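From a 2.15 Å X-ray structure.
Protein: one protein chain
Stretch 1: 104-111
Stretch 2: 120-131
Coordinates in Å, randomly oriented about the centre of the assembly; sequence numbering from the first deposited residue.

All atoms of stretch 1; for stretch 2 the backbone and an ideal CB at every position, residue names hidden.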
# COMPACT_ATOMS: atom_id res chain seq x y z
N LEU A 104 12.90 -4.00 -17.61
CA LEU A 104 11.69 -4.66 -17.13
C LEU A 104 12.04 -6.13 -16.72
O LEU A 104 12.67 -6.86 -17.48
CB LEU A 104 10.61 -4.67 -18.21
CG LEU A 104 9.20 -5.06 -17.78
CD1 LEU A 104 8.46 -3.91 -17.13
CD2 LEU A 104 8.36 -5.62 -18.97
N LEU A 105 11.65 -6.53 -15.51
CA LEU A 105 11.94 -7.84 -14.98
C LEU A 105 10.61 -8.53 -14.86
O LEU A 105 9.74 -8.09 -14.10
CB LEU A 105 12.60 -7.75 -13.61
CG LEU A 105 12.80 -9.09 -12.88
CD1 LEU A 105 13.67 -10.10 -13.66
CD2 LEU A 105 13.42 -8.88 -11.52
N VAL A 106 10.43 -9.58 -15.65
CA VAL A 106 9.19 -10.35 -15.61
C VAL A 106 9.45 -11.67 -14.91
O VAL A 106 10.37 -12.38 -15.28
CB VAL A 106 8.62 -10.61 -17.03
CG1 VAL A 106 7.24 -11.30 -16.96
CG2 VAL A 106 8.56 -9.32 -17.81
N ALA A 107 8.66 -12.00 -13.88
CA ALA A 107 8.77 -13.31 -13.27
C ALA A 107 7.63 -14.23 -13.70
O ALA A 107 6.48 -13.92 -13.51
CB ALA A 107 8.87 -13.23 -11.75
N LEU A 108 7.98 -15.39 -14.23
CA LEU A 108 7.03 -16.45 -14.53
C LEU A 108 7.14 -17.53 -13.45
O LEU A 108 8.09 -18.33 -13.43
CB LEU A 108 7.30 -16.99 -15.94
CG LEU A 108 6.16 -17.67 -16.70
CD1 LEU A 108 4.92 -16.81 -16.69
CD2 LEU A 108 6.55 -17.93 -18.12
N VAL A 109 6.22 -17.51 -12.49
CA VAL A 109 6.35 -18.34 -11.30
C VAL A 109 5.41 -19.58 -11.35
O VAL A 109 4.21 -19.46 -11.52
CB VAL A 109 6.19 -17.50 -9.99
CG1 VAL A 109 7.16 -16.30 -9.97
CG2 VAL A 109 4.79 -17.02 -9.83
N GLU A 110 5.99 -20.76 -11.22
CA GLU A 110 5.26 -22.01 -11.27
C GLU A 110 5.69 -22.81 -10.07
O GLU A 110 6.82 -22.66 -9.64
CB GLU A 110 5.63 -22.79 -12.51
CG GLU A 110 5.39 -22.03 -13.77
CD GLU A 110 5.91 -22.79 -14.96
OE1 GLU A 110 5.15 -23.66 -15.49
OE2 GLU A 110 7.09 -22.53 -15.33
N GLY A 111 4.80 -23.65 -9.57
CA GLY A 111 5.09 -24.61 -8.51
C GLY A 111 5.56 -23.91 -7.25
O GLY A 111 4.90 -23.00 -6.78
N UNK A 120 12.42 -13.22 -4.61
CA UNK A 120 12.64 -12.76 -5.98
C UNK A 120 11.37 -12.31 -6.69
O UNK A 120 11.41 -11.44 -7.52
CB UNK A 120 13.30 -13.88 -6.79
N UNK A 121 10.27 -13.00 -6.44
CA UNK A 121 8.98 -12.65 -7.05
C UNK A 121 8.60 -11.20 -6.67
O UNK A 121 8.03 -10.45 -7.45
CB UNK A 121 7.89 -13.63 -6.60
N UNK A 122 8.96 -10.83 -5.45
CA UNK A 122 8.55 -9.58 -4.85
C UNK A 122 9.25 -8.40 -5.45
O UNK A 122 8.87 -7.27 -5.17
CB UNK A 122 8.80 -9.61 -3.34
N UNK A 123 10.29 -8.63 -6.25
CA UNK A 123 11.04 -7.53 -6.85
C UNK A 123 10.93 -7.47 -8.37
O UNK A 123 11.70 -6.77 -9.05
CB UNK A 123 12.51 -7.64 -6.46
N UNK A 124 9.98 -8.21 -8.91
CA UNK A 124 9.71 -8.14 -10.35
C UNK A 124 8.81 -6.91 -10.67
O UNK A 124 7.97 -6.49 -9.85
CB UNK A 124 9.04 -9.43 -10.82
N UNK A 125 8.97 -6.35 -11.87
CA UNK A 125 8.00 -5.37 -12.40
C UNK A 125 6.68 -6.04 -12.83
O UNK A 125 5.61 -5.48 -12.68
CB UNK A 125 8.61 -4.62 -13.59
N UNK A 126 6.77 -7.27 -13.32
CA UNK A 126 5.61 -8.06 -13.69
C UNK A 126 5.81 -9.55 -13.29
O UNK A 126 6.79 -10.21 -13.67
CB UNK A 126 5.35 -7.93 -15.19
N UNK A 127 4.91 -10.03 -12.45
CA UNK A 127 4.86 -11.45 -12.06
C UNK A 127 3.58 -12.11 -12.64
O UNK A 127 2.45 -11.60 -12.47
CB UNK A 127 4.89 -11.59 -10.54
N UNK A 128 3.80 -13.22 -13.33
CA UNK A 128 2.73 -14.05 -13.89
C UNK A 128 2.84 -15.43 -13.23
O UNK A 128 3.83 -16.11 -13.40
CB UNK A 128 2.83 -14.15 -15.41
N UNK A 129 1.82 -15.86 -12.48
CA UNK A 129 1.90 -17.13 -11.76
C UNK A 129 0.94 -18.17 -12.33
O UNK A 129 -0.11 -17.83 -12.89
CB UNK A 129 1.60 -16.91 -10.27
N UNK A 130 1.34 -19.43 -12.18
CA UNK A 130 0.46 -20.57 -12.41
C UNK A 130 -0.50 -20.68 -11.23
O UNK A 130 -0.08 -20.55 -10.09
CB UNK A 130 1.26 -21.86 -12.59
N UNK A 131 -1.79 -20.90 -11.47
CA UNK A 131 -2.77 -21.00 -10.39
C UNK A 131 -2.41 -22.02 -9.34
O UNK A 131 -2.83 -21.88 -8.19
CB UNK A 131 -4.15 -21.34 -10.97

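Position 120 has helical backbone angles (phi/psi -63/-37), and its ideal CB finds nothing of stretch 1 within 5.5 Å, so stretch 1 sets no preference; the residue is Leu120. Position 121 is also helical (-59/-35). Its CB points sideways, 4.4 Å from Val109 CG1 and 5.3 Å from Ala107 CB, an apolar neighbourhood that would suit a small or medium nonpolar residue. It is Ala121, whose CB touches Val109 CG1 at 4.4 Å. Position 122 is out of reach of stretch 1, which leaves the choice open; it is Cys122.

Position 123 sits inside a type I turn running from 121 to 124. The CB lies 5.3 Å from Leu105 CD2, so an aliphatic group could extend that apolar patch. Val123 does so loosely, its CG2 4.5 Å from Leu105 CD2.

At position 124 the ideal CB is 3.6 Å from Leu105 O and 3.9 Å from Ala107 CB, close quarters that favour a small side chain, alanine or serine among others. The residue is Ser124, chi1 61° (p). Its OG turns back to its own stretch and donates to Ala121 O at 2.8 Å, tying the turn together.

Position 125 points its CB toward stretch 1, 3.6 Å from Leu104 CD1. The amide of Leu105 lies nearby, and a short acceptor such as aspartate or asparagine could reach it. Asp125 is found: Leu105 N donates to Asp125 OD2 at 3.0 Å with an angle of 154°. Asp125 N also makes a weak bond to Leu105 O (2.9 Å, 124°), so backbone and side chain both engage the same residue.

From 126 the chain pairs in parallel with stretch 1, the two strand axes 13° apart, and successive side chains alternate between faces. Position 126 shares the face of Val106, whose CG1 is 4.2 Å from the ideal CB; a beta-branched or other aliphatic residue would fit. Val126 (chi1 t) also brings CG2 to 4.3 Å from Leu104 CD1. Its N donates to Leu105 O (3.2 Å), and its O accepts from Ala107 N (2.6 Å).

Position 127 lies on the other face, beside Ala107 and with Val109 CG1 5.3 Å from its ideal CB. Small or aliphatic residues are plausible; Ala127 places its CB 4.5 Å from Ala107 CB.

Position 128 returns to the face of Val106 and Leu108, its ideal CB 3.6 Å from Leu108 CD1. A branched aliphatic could span both neighbours. Ile128 does: its CB meets Leu108 CD1 at 3.5 Å and its CD1 meets Val106 CG1 at 3.8 Å. Its N donates to Ala107 O (2.8 Å, 172°).

At position 129 the ideal CB is only 3.2 Å from Val109 CG2, a tight approach that recommends a small residue. Ala129 keeps that 3.2 Å contact.

Position 130 points toward stretch 1, its ideal CB 4.2 Å from Glu110 CA; several residues could serve. Ala130 donates its N to Val109 O (2.9 Å). Position 131 points away, unconstrained by stretch 1, and is Ala131.

Stretch 2 120-131: LACVSDVAIAAA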
# COMPACT_ATOMS: atom_id res chain seq x y z
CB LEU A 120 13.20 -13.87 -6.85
CG LEU A 120 14.58 -14.43 -6.56
CD1 LEU A 120 14.83 -15.59 -7.51
CD2 LEU A 120 15.63 -13.34 -6.76
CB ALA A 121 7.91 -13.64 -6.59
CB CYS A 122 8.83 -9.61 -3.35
SG CYS A 122 7.70 -10.51 -2.32
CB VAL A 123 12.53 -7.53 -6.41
CG1 VAL A 123 12.62 -7.59 -4.88
CG2 VAL A 123 13.30 -8.66 -7.03
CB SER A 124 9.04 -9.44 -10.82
OG SER A 124 7.81 -9.65 -10.15
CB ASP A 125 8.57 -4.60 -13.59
CG ASP A 125 9.84 -3.87 -13.26
OD1 ASP A 125 9.84 -3.13 -12.25
OD2 ASP A 125 10.83 -4.05 -13.99
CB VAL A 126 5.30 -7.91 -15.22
CG1 VAL A 126 3.95 -8.57 -15.60
CG2 VAL A 126 5.29 -6.46 -15.61
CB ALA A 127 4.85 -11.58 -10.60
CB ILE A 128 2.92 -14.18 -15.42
CG1 ILE A 128 2.91 -12.80 -16.12
CG2 ILE A 128 1.83 -15.07 -16.02
CD1 ILE A 128 3.78 -12.71 -17.35
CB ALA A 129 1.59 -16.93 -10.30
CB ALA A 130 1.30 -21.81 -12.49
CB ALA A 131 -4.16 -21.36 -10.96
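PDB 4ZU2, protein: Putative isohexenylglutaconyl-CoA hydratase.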